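Local coordinates for uncharacterized protein (Bacteroides fragilis, PDB 3EWL) that is of unknown function but carries a C-terminal thioredoxin-like domain with a CxxC pair, consistent with a role in thiol-disulfide chemistry, at residues A[43-49]-A[85-89]. Where two conformers were deposited one is given. Residue numbers count along the deposited sequence, not the author numbering.
Sequences RKFEKLF and MPQGW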
ATOM      1  N   ARG A  43     -12.032  -3.288  -1.651  1.00 19.52           N
ATOM      2  CA  ARG A  43     -12.361  -3.947  -2.919  1.00 19.89           C
ATOM      3  C   ARG A  43     -12.694  -2.935  -4.022  1.00 20.34           C
ATOM      4  O   ARG A  43     -12.187  -3.063  -5.142  1.00 19.75           O
ATOM      5  CB  ARG A  43     -13.503  -4.943  -2.736  1.00 19.83           C
ATOM      6  CG  ARG A  43     -13.356  -5.927  -1.540  1.00 21.32           C
ATOM      7  CD  ARG A  43     -12.221  -6.939  -1.685  1.00 19.27           C
ATOM      8  NE  ARG A  43     -10.899  -6.396  -1.311  1.00 21.89           N
ATOM      9  CZ  ARG A  43     -10.457  -6.284  -0.063  1.00 22.40           C
ATOM     10  NH1 ARG A  43      -9.227  -5.808   0.177  1.00 21.55           N
ATOM     11  NH2 ARG A  43     -11.240  -6.662   0.956  1.00 20.93           N
ATOM     12  N   LYS A  44     -13.519  -1.929  -3.712  1.00 20.39           N
ATOM     13  CA  LYS A  44     -13.919  -0.953  -4.725  1.00 21.62           C
ATOM     14  C   LYS A  44     -12.754  -0.130  -5.226  1.00 20.46           C
ATOM     15  O   LYS A  44     -12.660   0.114  -6.431  1.00 19.97           O
ATOM     16  CB  LYS A  44     -15.040  -0.007  -4.235  1.00 22.24           C
ATOM     17  CG  LYS A  44     -16.341  -0.750  -3.884  1.00 27.52           C
ATOM     18  CD  LYS A  44     -17.412   0.155  -3.188  1.00 35.34           C
ATOM     19  CE  LYS A  44     -17.970   1.304  -4.112  1.00 38.56           C
ATOM     20  NZ  LYS A  44     -17.201   2.617  -4.033  1.00 42.59           N
ATOM     21  N   PHE A  45     -11.890   0.325  -4.312  1.00 19.65           N
ATOM     22  CA  PHE A  45     -10.689   1.054  -4.705  1.00 20.33           C
ATOM     23  C   PHE A  45      -9.809   0.179  -5.622  1.00 20.07           C
ATOM     24  O   PHE A  45      -9.319   0.635  -6.670  1.00 19.86           O
ATOM     25  CB  PHE A  45      -9.863   1.514  -3.463  1.00 20.75           C
ATOM     26  CG  PHE A  45      -8.653   2.330  -3.833  1.00 23.86           C
ATOM     27  CD1 PHE A  45      -8.707   3.722  -3.807  1.00 26.49           C
ATOM     28  CD2 PHE A  45      -7.492   1.715  -4.300  1.00 27.06           C
ATOM     29  CE1 PHE A  45      -7.624   4.482  -4.178  1.00 26.65           C
ATOM     30  CE2 PHE A  45      -6.379   2.484  -4.682  1.00 28.63           C
ATOM     31  CZ  PHE A  45      -6.453   3.863  -4.628  1.00 29.22           C
ATOM     32  N   GLU A  46      -9.573  -1.064  -5.184  1.00 20.60           N
ATOM     33  CA  GLU A  46      -8.811  -2.071  -5.945  1.00 21.20           C
ATOM     34  C   GLU A  46      -9.395  -2.218  -7.353  1.00 20.59           C
ATOM     35  O   GLU A  46      -8.658  -2.184  -8.318  1.00 20.09           O
ATOM     36  CB  GLU A  46      -8.806  -3.444  -5.243  1.00 20.92           C
ATOM     37  CG  GLU A  46      -7.992  -3.509  -3.960  1.00 21.56           C
ATOM     38  CD  GLU A  46      -8.473  -4.620  -2.985  1.00 24.93           C
ATOM     39  OE1 GLU A  46      -8.133  -4.556  -1.764  1.00 24.21           O
ATOM     40  OE2 GLU A  46      -9.179  -5.546  -3.424  1.00 23.05           O
ATOM     41  N   LYS A  47     -10.718  -2.342  -7.455  1.00 20.54           N
ATOM     42  CA  LYS A  47     -11.418  -2.442  -8.737  1.00 21.06           C
ATOM     43  C   LYS A  47     -11.227  -1.203  -9.616  1.00 21.72           C
ATOM     44  O   LYS A  47     -10.957  -1.328 -10.810  1.00 22.26           O
ATOM     45  CB  LYS A  47     -12.917  -2.688  -8.497  1.00 21.51           C
ATOM     46  CG  LYS A  47     -13.732  -2.843  -9.794  1.00 22.07           C
ATOM     47  CD  LYS A  47     -15.198  -2.728  -9.551  1.00 23.16           C
ATOM     48  CE  LYS A  47     -15.968  -2.965 -10.827  1.00 23.91           C
ATOM     49  NZ  LYS A  47     -15.903  -1.758 -11.687  1.00 25.20           N
ATOM     50  N   LEU A  48     -11.367  -0.012  -9.034  0.50 22.02           N
ATOM     51  CA  LEU A  48     -11.260   1.229  -9.805  0.50 22.50           C
ATOM     52  C   LEU A  48      -9.829   1.473 -10.269  0.50 22.33           C
ATOM     53  O   LEU A  48      -9.602   1.902 -11.389  0.50 21.57           O
ATOM     54  CB  LEU A  48     -11.709   2.438  -8.985  0.50 22.43           C
ATOM     55  CG  LEU A  48     -13.178   2.676  -8.647  0.50 23.60           C
ATOM     56  CD1 LEU A  48     -13.295   4.000  -7.872  0.50 24.32           C
ATOM     57  CD2 LEU A  48     -14.053   2.701  -9.897  0.50 23.81           C
ATOM     58  N   PHE A  49      -8.872   1.220  -9.374  1.00 22.75           N
ATOM     59  CA  PHE A  49      -7.456   1.393  -9.681  1.00 24.15           C
ATOM     60  C   PHE A  49      -7.094   0.649 -10.980  1.00 24.63           C
ATOM     61  O   PHE A  49      -6.392   1.203 -11.828  1.00 25.07           O
ATOM     62  CB  PHE A  49      -6.590   0.912  -8.494  1.00 25.37           C
ATOM     63  CG  PHE A  49      -5.136   1.248  -8.623  1.00 29.22           C
ATOM     64  CD1 PHE A  49      -4.616   2.383  -7.993  1.00 33.15           C
ATOM     65  CD2 PHE A  49      -4.288   0.439  -9.395  1.00 32.04           C
ATOM     66  CE1 PHE A  49      -3.257   2.714  -8.111  1.00 35.39           C
ATOM     67  CE2 PHE A  49      -2.933   0.741  -9.527  1.00 34.82           C
ATOM     68  CZ  PHE A  49      -2.410   1.884  -8.884  1.00 35.30           C
HETATM   69  N   MSE A  85      -5.976 -10.361  -4.378  1.00 20.58           N
HETATM   70  CA  MSE A  85      -5.566  -8.967  -4.477  1.00 20.52           C
HETATM   71  C   MSE A  85      -4.999  -8.677  -5.846  1.00 21.43           C
HETATM   72  O   MSE A  85      -4.552  -9.601  -6.554  1.00 21.94           O
HETATM   73  CB  MSE A  85      -4.483  -8.681  -3.424  1.00 19.65           C
HETATM   74  CG  MSE A  85      -5.060  -8.605  -2.018  1.00 18.55           C
HETATM   75 SE   MSE A  85      -6.312  -7.105  -1.801  0.80 16.87          SE
HETATM   76  CE  MSE A  85      -5.056  -5.593  -1.577  1.00 19.68           C
ATOM     77  N   PRO A  86      -5.019  -7.398  -6.245  1.00 21.82           N
ATOM     78  CA  PRO A  86      -4.674  -7.087  -7.632  1.00 21.56           C
ATOM     79  C   PRO A  86      -3.317  -7.648  -8.083  1.00 22.21           C
ATOM     80  O   PRO A  86      -2.299  -7.538  -7.404  1.00 19.28           O
ATOM     81  CB  PRO A  86      -4.647  -5.547  -7.643  1.00 22.49           C
ATOM     82  CG  PRO A  86      -5.569  -5.153  -6.597  1.00 21.46           C
ATOM     83  CD  PRO A  86      -5.366  -6.176  -5.493  1.00 21.24           C
ATOM     84  N   GLN A  87      -3.333  -8.232  -9.261  1.00 22.86           N
ATOM     85  CA  GLN A  87      -2.132  -8.769  -9.859  1.00 25.54           C
ATOM     86  C   GLN A  87      -1.020  -7.711  -9.999  1.00 24.02           C
ATOM     87  O   GLN A  87      -1.275  -6.608 -10.449  1.00 24.17           O
ATOM     88  CB  GLN A  87      -2.516  -9.336 -11.228  1.00 26.51           C
ATOM     89  CG  GLN A  87      -2.404 -10.811 -11.324  1.00 33.39           C
ATOM     90  CD  GLN A  87      -0.940 -11.220 -11.290  1.00 41.75           C
ATOM     91  OE1 GLN A  87      -0.081 -10.581 -11.945  1.00 45.55           O
ATOM     92  NE2 GLN A  87      -0.633 -12.266 -10.512  1.00 41.78           N
ATOM     93  N   GLY A  88       0.208  -8.026  -9.604  1.00 23.70           N
ATOM     94  CA  GLY A  88       1.279  -7.010  -9.685  1.00 22.03           C
ATOM     95  C   GLY A  88       1.546  -6.251  -8.385  1.00 21.89           C
ATOM     96  O   GLY A  88       2.631  -5.713  -8.204  1.00 22.65           O
ATOM     97  N   TRP A  89       0.559  -6.171  -7.496  1.00 20.24           N
ATOM     98  CA  TRP A  89       0.741  -5.569  -6.166  1.00 19.63           C
ATOM     99  C   TRP A  89       1.495  -6.506  -5.269  1.00 19.62           C
ATOM    100  O   TRP A  89       1.278  -7.733  -5.309  1.00 20.09           O
ATOM    101  CB  TRP A  89      -0.614  -5.285  -5.495  1.00 18.65           C
ATOM    102  CG  TRP A  89      -1.445  -4.203  -6.172  1.00 18.62           C
ATOM    103  CD1 TRP A  89      -1.331  -3.734  -7.477  1.00 19.46           C
ATOM    104  CD2 TRP A  89      -2.547  -3.493  -5.594  1.00 15.71           C
ATOM    105  NE1 TRP A  89      -2.292  -2.778  -7.720  1.00 19.84           N
ATOM    106  CE2 TRP A  89      -3.029  -2.589  -6.576  1.00 19.31           C
ATOM    107  CE3 TRP A  89      -3.158  -3.517  -4.325  1.00 16.25           C
ATOM    108  CZ2 TRP A  89      -4.110  -1.725  -6.336  1.00 20.93           C
ATOM    109  CZ3 TRP A  89      -4.234  -2.664  -4.080  1.00 19.92           C
ATOM    110  CH2 TRP A  89      -4.697  -1.776  -5.079  1.00 21.14           C
TER
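Glu46 forms the middle of this buried contact, where helix 40-50 meets the loop that leads into strand 90-93. Its m,t side chain runs past Pro86 and Trp89, with its methylenes against both: CB of Glu46 packs 3.9 Å from CG of Pro86, and CG of Glu46 lies 3.9 Å from CZ3 of Trp89. At its tip the carboxylate is held by Arg43, one turn earlier. The m,m,p fold of the arginine chain, whose CA-to-CB bond points away from the loop, brings the guanidinium back alongside, so that NE of Arg43 donates to OE2 of Glu46 (2.9 Å) and NH1 of Arg43 forms a salt bridge with OE1 of Glu46 (2.6 Å). Met85, present as selenomethionine and folded m,m,m, sets its selenium against this ion pair, with SE of Met85 3.1 Å from OE1 of Glu46 and 3.8 Å from NH1 of Arg43. In a thioredoxin-like fold, helix 40-50 probably corresponds to the helix that begins at the CxxC pair of thioredoxins, here Cys39 and Cys42, which the Arg43 side chain touches; NH2 of Arg43 also hydrogen-bonds to the backbone carbonyl O of Asp36. A type II turn from Pro86 to Trp89, with Gly88 at a positive phi, closes through N of Trp89 and O of Pro86 (3.2 Å) and brings the indole against helix 40-50. There Trp89 (chi1 m) directs the edge of its six-membered ring at the face of Phe49 (chi1 t) in a T-shaped stack, centroids 5.4 Å apart and planes at 89°. The same indole meets Phe33 edge-to-face and packs on Val66 and Ala68 of the central sheet.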